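Local coordinates for acetyl-CoA acetyltransferase (Bacillus anthracis, PDB 3SS6), which probably catalyses the thiolase reaction, the reversible condensation of two acetyl-CoA molecules to acetoacetyl-CoA and free CoA, at residues T28-Q38 and E65-A76. Residues are numbered along the deposited sequence; the frame is centred on the assembly and turned at random.
Sequences TPVELAVPVLQ and EANTARTAALAA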
ATOM      1  N   THR A  28      -7.281  16.740  10.317  1.00 13.30           N
ATOM      2  CA  THR A  28      -8.269  15.662  10.222  1.00 12.60           C
ATOM      3  C   THR A  28      -9.684  16.206  10.438  1.00 12.87           C
ATOM      4  O   THR A  28      -9.857  17.344  10.888  1.00 12.30           O
ATOM      5  CB  THR A  28      -8.035  14.541  11.265  1.00 13.72           C
ATOM      6  OG1 THR A  28      -8.393  15.006  12.574  1.00 14.48           O
ATOM      7  CG2 THR A  28      -6.586  14.067  11.253  1.00 16.91           C
ATOM      8  N   PRO A  29     -10.705  15.393  10.118  1.00 11.25           N
ATOM      9  CA  PRO A  29     -12.064  15.918  10.314  1.00 11.44           C
ATOM     10  C   PRO A  29     -12.358  16.275  11.768  1.00 11.97           C
ATOM     11  O   PRO A  29     -13.001  17.295  12.019  1.00 11.82           O
ATOM     12  CB  PRO A  29     -12.962  14.761   9.835  1.00 11.27           C
ATOM     13  CG  PRO A  29     -12.126  14.029   8.815  1.00 12.73           C
ATOM     14  CD  PRO A  29     -10.706  14.098   9.408  1.00 12.44           C
ATOM     15  N   VAL A  30     -11.926  15.449  12.714  1.00 11.45           N
ATOM     16  CA  VAL A  30     -12.141  15.783  14.125  1.00 10.88           C
ATOM     17  C   VAL A  30     -11.436  17.087  14.486  1.00 12.99           C
ATOM     18  O   VAL A  30     -12.024  17.954  15.126  1.00 13.16           O
ATOM     19  CB  VAL A  30     -11.701  14.637  15.065  1.00 12.21           C
ATOM     20  CG1 VAL A  30     -11.597  15.125  16.522  1.00 13.26           C
ATOM     21  CG2 VAL A  30     -12.686  13.466  14.953  1.00 13.67           C
ATOM     22  N   GLU A  31     -10.198  17.250  14.027  1.00 13.79           N
ATOM     23  CA  GLU A  31      -9.449  18.467  14.334  1.00 12.60           C
ATOM     24  C   GLU A  31     -10.128  19.708  13.781  1.00 14.30           C
ATOM     25  O   GLU A  31     -10.090  20.776  14.397  1.00 14.52           O
ATOM     26  CB  GLU A  31      -8.023  18.356  13.802  1.00 15.88           C
ATOM     27  CG  GLU A  31      -7.225  17.297  14.541  1.00 15.54           C
ATOM     28  CD  GLU A  31      -5.881  17.027  13.909  1.00 21.29           C
ATOM     29  OE1 GLU A  31      -5.690  17.380  12.731  1.00 15.90           O
ATOM     30  OE2 GLU A  31      -5.015  16.441  14.590  1.00 25.22           O
ATOM     31  N   LEU A  32     -10.772  19.547  12.631  1.00 11.28           N
ATOM     32  CA  LEU A  32     -11.383  20.673  11.928  1.00 11.81           C
ATOM     33  C   LEU A  32     -12.725  21.025  12.574  1.00 11.33           C
ATOM     34  O   LEU A  32     -13.135  22.182  12.593  1.00 12.69           O
ATOM     35  CB  LEU A  32     -11.556  20.319  10.448  1.00 13.50           C
ATOM     36  CG  LEU A  32     -12.152  21.379   9.512  1.00 14.01           C
ATOM     37  CD1 LEU A  32     -11.460  22.734   9.723  1.00 17.08           C
ATOM     38  CD2 LEU A  32     -12.004  20.907   8.054  1.00 11.43           C
ATOM     39  N   ALA A  33     -13.392  20.014  13.128  1.00 12.33           N
ATOM     40  CA  ALA A  33     -14.682  20.240  13.796  1.00 12.43           C
ATOM     41  C   ALA A  33     -14.514  20.880  15.158  1.00 14.21           C
ATOM     42  O   ALA A  33     -15.311  21.731  15.539  1.00 12.30           O
ATOM     43  CB  ALA A  33     -15.461  18.932  13.931  1.00 14.78           C
ATOM     44  N   VAL A  34     -13.476  20.475  15.885  1.00 14.21           N
ATOM     45  CA  VAL A  34     -13.314  20.896  17.280  1.00 13.37           C
ATOM     46  C   VAL A  34     -13.456  22.407  17.552  1.00 14.66           C
ATOM     47  O   VAL A  34     -14.278  22.804  18.361  1.00 13.06           O
ATOM     48  CB  VAL A  34     -12.001  20.337  17.896  1.00 15.17           C
ATOM     49  CG1 VAL A  34     -11.623  21.126  19.143  1.00 16.76           C
ATOM     50  CG2 VAL A  34     -12.164  18.839  18.224  1.00 13.72           C
ATOM     51  N   PRO A  35     -12.662  23.258  16.879  1.00 15.54           N
ATOM     52  CA  PRO A  35     -12.733  24.681  17.241  1.00 14.70           C
ATOM     53  C   PRO A  35     -14.071  25.323  16.882  1.00 14.96           C
ATOM     54  O   PRO A  35     -14.479  26.305  17.521  1.00 14.56           O
ATOM     55  CB  PRO A  35     -11.594  25.322  16.426  1.00 18.18           C
ATOM     56  CG  PRO A  35     -11.288  24.335  15.337  1.00 17.51           C
ATOM     57  CD  PRO A  35     -11.611  22.971  15.885  1.00 15.06           C
ATOM     58  N   VAL A  36     -14.734  24.771  15.872  1.00 13.55           N
ATOM     59  CA  VAL A  36     -16.036  25.274  15.446  1.00 14.24           C
ATOM     60  C   VAL A  36     -17.131  24.838  16.428  1.00 13.96           C
ATOM     61  O   VAL A  36     -18.028  25.626  16.767  1.00 14.65           O
ATOM     62  CB  VAL A  36     -16.336  24.859  13.989  1.00 16.71           C
ATOM     63  CG1 VAL A  36     -17.663  25.429  13.534  1.00 17.28           C
ATOM     64  CG2 VAL A  36     -15.222  25.362  13.077  1.00 17.86           C
ATOM     65  N   LEU A  37     -17.054  23.591  16.895  1.00 13.39           N
ATOM     66  CA  LEU A  37     -17.930  23.139  17.971  1.00 13.06           C
ATOM     67  C   LEU A  37     -17.771  24.038  19.193  1.00 14.85           C
ATOM     68  O   LEU A  37     -18.753  24.464  19.801  1.00 14.76           O
ATOM     69  CB  LEU A  37     -17.574  21.715  18.385  1.00 13.36           C
ATOM     70  CG  LEU A  37     -17.966  20.628  17.392  1.00 14.42           C
ATOM     71  CD1 LEU A  37     -17.380  19.291  17.834  1.00 17.20           C
ATOM     72  CD2 LEU A  37     -19.490  20.532  17.252  1.00 14.35           C
ATOM     73  N   GLN A  38     -16.522  24.307  19.561  1.00 13.79           N
ATOM     74  CA  GLN A  38     -16.252  25.128  20.743  1.00 13.85           C
ATOM     75  C   GLN A  38     -16.834  26.536  20.642  1.00 13.90           C
ATOM     76  O   GLN A  38     -17.479  27.018  21.581  1.00 16.03           O
ATOM     77  CB  GLN A  38     -14.749  25.183  21.025  1.00 15.68           C
ATOM     78  CG  GLN A  38     -14.191  23.832  21.461  1.00 16.53           C
ATOM     79  CD  GLN A  38     -12.671  23.808  21.518  1.00 20.01           C
ATOM     80  OE1 GLN A  38     -12.003  24.517  20.768  1.00 19.82           O
ATOM     81  NE2 GLN A  38     -12.122  22.988  22.408  1.00 19.61           N
ATOM     82  N   GLU A  65     -10.938   7.627  13.593  1.00 13.61           N
ATOM     83  CA  GLU A  65     -11.695   8.651  14.289  1.00 13.67           C
ATOM     84  C   GLU A  65     -13.139   8.159  14.191  1.00 14.18           C
ATOM     85  O   GLU A  65     -13.997   8.840  13.641  1.00 17.62           O
ATOM     86  CB  GLU A  65     -11.519  10.019  13.633  1.00 13.34           C
ATOM     87  CG  GLU A  65     -10.116  10.581  13.789  1.00 12.27           C
ATOM     88  CD  GLU A  65      -9.985  12.002  13.286  1.00 14.85           C
ATOM     89  OE1 GLU A  65     -10.869  12.455  12.534  1.00 13.63           O
ATOM     90  OE2 GLU A  65      -8.991  12.665  13.645  1.00 14.98           O
ATOM     91  N   ALA A  66     -13.400   6.983  14.745  1.00 12.84           N
ATOM     92  CA  ALA A  66     -14.723   6.359  14.693  1.00 13.33           C
ATOM     93  C   ALA A  66     -15.792   7.185  15.377  1.00 13.06           C
ATOM     94  O   ALA A  66     -15.644   7.545  16.493  1.00 14.16           O
ATOM     95  CB  ALA A  66     -14.677   4.999  15.274  1.00 16.09           C
ATOM     96  N   ASN A  67     -16.875   7.407  14.666  1.00 13.17           N
ATOM     97  CA  ASN A  67     -17.964   8.227  15.150  1.00 12.01           C
ATOM     98  C   ASN A  67     -17.395   9.634  15.285  1.00 14.25           C
ATOM     99  O   ASN A  67     -17.061  10.078  16.314  1.00 13.65           O
ATOM    100  CB  ASN A  67     -18.560   7.775  16.459  1.00 13.86           C
ATOM    101  CG  ASN A  67     -19.812   8.549  16.798  1.00 14.30           C
ATOM    102  OD1 ASN A  67     -20.080   9.509  16.182  1.00 13.16           O
ATOM    103  ND2 ASN A  67     -20.550   8.090  17.774  1.00 12.95           N
ATOM    104  N   THR A  68     -17.289  10.317  14.167  1.00 11.79           N
ATOM    105  CA  THR A  68     -16.697  11.616  14.174  1.00 11.97           C
ATOM    106  C   THR A  68     -17.296  12.581  15.170  1.00 12.91           C
ATOM    107  O   THR A  68     -16.605  13.318  15.782  1.00 11.28           O
ATOM    108  CB  THR A  68     -16.868  12.296  12.787  1.00 10.97           C
ATOM    109  OG1 THR A  68     -16.623  11.371  11.759  1.00 13.18           O
ATOM    110  CG2 THR A  68     -15.978  13.531  12.630  1.00 13.45           C
ATOM    111  N   ALA A  69     -18.606  12.521  15.299  1.00 11.24           N
ATOM    112  CA  ALA A  69     -19.326  13.427  16.199  1.00 12.01           C
ATOM    113  C   ALA A  69     -18.950  13.233  17.675  1.00 13.12           C
ATOM    114  O   ALA A  69     -18.629  14.193  18.379  1.00 12.15           O
ATOM    115  CB  ALA A  69     -20.829  13.251  16.008  1.00 12.23           C
ATOM    116  N   ARG A  70     -18.991  11.989  18.143  1.00 12.13           N
ATOM    117  CA  ARG A  70     -18.656  11.710  19.535  1.00 11.57           C
ATOM    118  C   ARG A  70     -17.191  12.015  19.774  1.00 11.16           C
ATOM    119  O   ARG A  70     -16.825  12.582  20.811  1.00 12.18           O
ATOM    120  CB  ARG A  70     -18.958  10.247  19.882  1.00 12.64           C
ATOM    121  CG  ARG A  70     -18.361   9.783  21.211  1.00 12.93           C
ATOM    122  CD  ARG A  70     -18.912  10.546  22.419  1.00 14.32           C
ATOM    123  NE  ARG A  70     -18.539   9.835  23.647  1.00 14.12           N
ATOM    124  CZ  ARG A  70     -18.930  10.176  24.872  1.00 16.33           C
ATOM    125  NH1 ARG A  70     -19.727  11.222  25.052  1.00 17.35           N
ATOM    126  NH2 ARG A  70     -18.534   9.454  25.921  1.00 17.92           N
ATOM    127  N   THR A  71     -16.348  11.633  18.817  1.00 11.26           N
ATOM    128  CA  THR A  71     -14.922  11.853  18.973  1.00 13.10           C
ATOM    129  C   THR A  71     -14.625  13.356  19.040  1.00 14.52           C
ATOM    130  O   THR A  71     -13.844  13.793  19.872  1.00 13.83           O
ATOM    131  CB  THR A  71     -14.117  11.165  17.863  1.00 12.45           C
ATOM    132  OG1 THR A  71     -14.388   9.755  17.881  1.00 14.60           O
ATOM    133  CG2 THR A  71     -12.623  11.376  18.077  1.00 12.83           C
ATOM    134  N   ALA A  72     -15.263  14.145  18.182  1.00 13.33           N
ATOM    135  CA  ALA A  72     -15.018  15.589  18.190  1.00 12.63           C
ATOM    136  C   ALA A  72     -15.562  16.233  19.468  1.00 14.16           C
ATOM    137  O   ALA A  72     -14.961  17.169  20.010  1.00 14.40           O
ATOM    138  CB  ALA A  72     -15.625  16.245  16.948  1.00 11.13           C
ATOM    139  N   ALA A  73     -16.696  15.737  19.958  1.00 12.83           N
ATOM    140  CA  ALA A  73     -17.245  16.264  21.209  1.00 13.61           C
ATOM    141  C   ALA A  73     -16.234  16.085  22.347  1.00 15.00           C
ATOM    142  O   ALA A  73     -15.964  17.018  23.127  1.00 14.29           O
ATOM    143  CB  ALA A  73     -18.569  15.564  21.552  1.00 13.28           C
ATOM    144  N   LEU A  74     -15.676  14.882  22.445  1.00 14.57           N
ATOM    145  CA  LEU A  74     -14.694  14.600  23.488  1.00 16.91           C
ATOM    146  C   LEU A  74     -13.408  15.386  23.262  1.00 17.00           C
ATOM    147  O   LEU A  74     -12.830  15.914  24.210  1.00 14.76           O
ATOM    148  CB  LEU A  74     -14.373  13.108  23.541  1.00 15.14           C
ATOM    149  CG  LEU A  74     -15.476  12.174  24.031  1.00 15.72           C
ATOM    150  CD1 LEU A  74     -15.061  10.727  23.776  1.00 14.92           C
ATOM    151  CD2 LEU A  74     -15.784  12.407  25.506  1.00 17.66           C
ATOM    152  N   ALA A  75     -12.956  15.458  22.014  1.00 14.21           N
ATOM    153  CA  ALA A  75     -11.723  16.187  21.718  1.00 15.20           C
ATOM    154  C   ALA A  75     -11.866  17.691  21.988  1.00 16.17           C
ATOM    155  O   ALA A  75     -10.879  18.381  22.288  1.00 16.93           O
ATOM    156  CB  ALA A  75     -11.269  15.935  20.288  1.00 13.68           C
ATOM    157  N   ALA A  76     -13.096  18.192  21.893  1.00 13.65           N
ATOM    158  CA  ALA A  76     -13.398  19.592  22.180  1.00 15.40           C
ATOM    159  C   ALA A  76     -13.447  19.880  23.675  1.00 15.61           C
ATOM    160  O   ALA A  76     -13.607  21.032  24.087  1.00 18.14           O
ATOM    161  CB  ALA A  76     -14.719  19.991  21.531  1.00 15.88           C
TER
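With chi1 at -68° and the rest of its chain extended, Glu65 reaches across to the start of helix 29-38 and sets its carboxylate against Thr28 and Val30. The Thr28 side chain is turned so that OG1 lies between its own backbone N and carbonyl carbon (chi1 72°), where it accepts from Glu31 N, while Thr28 OG1 donates to the syn lone pair of Glu65 OE2 at 2.6 Å. Glu65 OE1 accepts from Val30 N at 3.2 Å, also on the syn side but tilted from the carboxylate plane. Glu31 OE1 in turn accepts from Thr28 N, completing a capping box. A carboxylate here probably gains from the positive end of the helix dipole, although the nearby like charge of Glu31 probably offsets part of this.

Beyond this polar end the packing is apolar. Val30 is a knob in the hole formed by Thr68, Thr71, Ala72 and Ala75; its CG2 meets Thr71 CG2 at 3.8 Å, while CG1 lies against Ala72 and Ala75. Val34 CG2 touches Ala75 CB, and Leu37 CD1 reaches Ala72 CB at 3.6 Å. At the far end Gln38 NE2 donates to Ala76 O at 3.0 Å, nearly straight but from above the carbonyl plane.

The small alanines let the axes approach to 8.7 Å, crossing at -58°. Arg70 NE also bonds to Gly383 O of the second subunit. Ala33, Leu37, Ala69 and Ala73 rest on strand 53-57, so the pair, in the N-terminal thiolase family region, covers part of the chain's mixed sheet in an alpha-beta-alpha sandwich.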